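Local structure of paternally-expressed GENE 3 protein (Homo sapiens, 4BHX) at residues F9-R14 with L34-W38. The protein acts in p53- and TNF-linked apoptosis pathways as a zinc-finger protein, and its SCAN domain, crystallised here, mediates homo- or heterodimerization to control gene expression. Numbering follows the deposited sequence.
Sequences FHQRFR and LCLDW. With EDO (1,2-ethanediol), chain K.
Phe9 and Phe13 face Trp38 and Leu34 where helices 6-15 and 24-39 run nearly antiparallel, their local axes 154° apart and 8.0 Å at closest approach. This helix pair belongs to the all-helical SCAN domain and illustrates an interface built without a hydrogen bond between its segments, on aromatic packing instead. The side chains of His10 and Trp38 run alongside each other in the same direction, with CG anti to the backbone N in both (chi1 176° in His10), which brings the imidazole over the six-membered indole ring as an offset stack, centroids 4.0 Å apart and planes at 13°. One step back along the side chain, His10 CB sits over the five-membered ring, 3.4 Å from its centroid, a CH-pi contact, so a single indole face receives both groups. The imidazole's rotation is fixed from both nitrogens: ND1 is hydrogen-bonded to Glu7 and NE2 to Glu56, which also forms a salt bridge with Arg14. Phe13, with its CG likewise anti to the backbone N, slants past the indole, CD2 lying 3.7 Å from Trp38 CE3. One face of its ring is covered by Cys35, whose SG stands 4.2 Å from the ring centroid in a sulfur-aromatic contact. The Phe9 ring meets Leu34 CD2 at its edge, 4.0 Å from CD1, while Asp37 CB makes a CH-pi contact over one face, 3.5 Å from the ring centroid.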
# COMPACT_ATOMS: atom_id res chain seq x y z
N PHE A 9 -6.29 -2.85 5.88
CA PHE A 9 -6.03 -4.23 5.36
C PHE A 9 -4.65 -4.37 4.72
O PHE A 9 -3.99 -5.37 4.95
CB PHE A 9 -7.11 -4.68 4.40
CG PHE A 9 -8.43 -4.94 5.10
CD1 PHE A 9 -8.63 -6.10 5.83
CD2 PHE A 9 -9.42 -4.00 5.06
CE1 PHE A 9 -9.79 -6.32 6.51
CE2 PHE A 9 -10.65 -4.22 5.76
CZ PHE A 9 -10.81 -5.37 6.48
N HIS A 10 -4.22 -3.34 4.01
CA HIS A 10 -2.84 -3.29 3.49
C HIS A 10 -1.86 -3.47 4.56
O HIS A 10 -0.95 -4.25 4.43
CB HIS A 10 -2.67 -1.95 2.87
CG HIS A 10 -1.31 -1.68 2.38
ND1 HIS A 10 -0.81 -0.40 2.27
CD2 HIS A 10 -0.31 -2.51 1.98
CE1 HIS A 10 0.42 -0.46 1.79
NE2 HIS A 10 0.75 -1.72 1.62
N GLN A 11 -2.02 -2.75 5.68
CA GLN A 11 -1.10 -2.89 6.81
C GLN A 11 -1.20 -4.27 7.44
O GLN A 11 -0.16 -4.90 7.75
CB GLN A 11 -1.32 -1.76 7.84
CG GLN A 11 -0.87 -0.41 7.29
CD GLN A 11 -1.41 0.81 8.04
OE1 GLN A 11 -1.71 0.72 9.23
NE2 GLN A 11 -1.45 1.99 7.36
N ARG A 12 -2.42 -4.80 7.63
CA ARG A 12 -2.50 -6.13 8.21
C ARG A 12 -1.81 -7.22 7.30
O ARG A 12 -1.20 -8.16 7.81
CB ARG A 12 -3.92 -6.57 8.49
CG ARG A 12 -4.74 -5.68 9.42
CD ARG A 12 -4.26 -5.75 10.85
NE ARG A 12 -2.92 -5.29 11.14
CZ ARG A 12 -2.53 -4.04 11.35
NH1 ARG A 12 -3.36 -3.00 11.22
NH2 ARG A 12 -1.25 -3.82 11.66
N PHE A 13 -2.03 -7.10 6.00
CA PHE A 13 -1.45 -8.03 5.02
C PHE A 13 0.08 -8.05 5.16
O PHE A 13 0.71 -9.12 5.22
CB PHE A 13 -1.90 -7.58 3.61
CG PHE A 13 -1.24 -8.37 2.46
CD1 PHE A 13 -1.39 -9.76 2.37
CD2 PHE A 13 -0.45 -7.72 1.51
CE1 PHE A 13 -0.75 -10.46 1.31
CE2 PHE A 13 0.15 -8.43 0.42
CZ PHE A 13 0.01 -9.80 0.36
N ARG A 14 0.68 -6.87 5.19
CA ARG A 14 2.12 -6.72 5.32
C ARG A 14 2.67 -7.09 6.70
O ARG A 14 3.85 -7.47 6.79
CB ARG A 14 2.49 -5.30 4.99
CG ARG A 14 2.35 -4.87 3.56
CD ARG A 14 3.18 -5.75 2.63
NE ARG A 14 3.02 -5.37 1.20
CZ ARG A 14 3.14 -6.22 0.17
NH1 ARG A 14 3.40 -7.51 0.36
NH2 ARG A 14 2.97 -5.79 -1.05
N LEU A 34 -6.72 -10.89 3.52
CA LEU A 34 -6.17 -9.56 3.75
C LEU A 34 -5.81 -8.85 2.47
O LEU A 34 -6.12 -7.67 2.30
CB LEU A 34 -4.98 -9.59 4.71
CG LEU A 34 -5.31 -10.09 6.12
CD1 LEU A 34 -4.01 -10.42 6.88
CD2 LEU A 34 -6.16 -9.06 6.87
N CYS A 35 -5.19 -9.55 1.53
CA CYS A 35 -4.74 -8.89 0.28
C CYS A 35 -5.93 -8.50 -0.55
O CYS A 35 -5.94 -7.47 -1.21
CB CYS A 35 -3.87 -9.86 -0.53
SG CYS A 35 -3.05 -9.14 -1.95
N LEU A 36 -6.95 -9.36 -0.58
CA LEU A 36 -8.20 -9.03 -1.32
C LEU A 36 -8.99 -7.83 -0.72
O LEU A 36 -9.58 -7.03 -1.47
CB LEU A 36 -9.09 -10.25 -1.37
CG LEU A 36 -8.66 -11.49 -2.17
CD1 LEU A 36 -9.60 -12.71 -2.02
CD2 LEU A 36 -8.53 -11.10 -3.58
N ASP A 37 -8.99 -7.72 0.60
CA ASP A 37 -9.62 -6.59 1.31
C ASP A 37 -8.81 -5.32 1.18
O ASP A 37 -9.35 -4.25 1.24
CB ASP A 37 -9.88 -6.94 2.78
CG ASP A 37 -11.11 -7.88 2.97
OD1 ASP A 37 -12.06 -7.80 2.16
OD2 ASP A 37 -11.05 -8.73 3.85
N TRP A 38 -7.50 -5.42 0.88
CA TRP A 38 -6.75 -4.26 0.51
C TRP A 38 -7.00 -3.87 -0.93
O TRP A 38 -7.36 -2.70 -1.23
CB TRP A 38 -5.23 -4.54 0.75
CG TRP A 38 -4.31 -3.55 0.12
CD1 TRP A 38 -4.49 -2.18 -0.02
CD2 TRP A 38 -2.97 -3.84 -0.36
NE1 TRP A 38 -3.33 -1.63 -0.62
CE2 TRP A 38 -2.41 -2.63 -0.84
CE3 TRP A 38 -2.19 -5.01 -0.40
CZ2 TRP A 38 -1.13 -2.58 -1.36
CZ3 TRP A 38 -0.94 -4.95 -0.97
CH2 TRP A 38 -0.40 -3.75 -1.42
C1 EDO K . -4.57 3.19 8.96
O1 EDO K . -4.07 1.89 9.32
C2 EDO K . -6.03 3.01 8.60
O2 EDO K . -6.73 2.61 9.80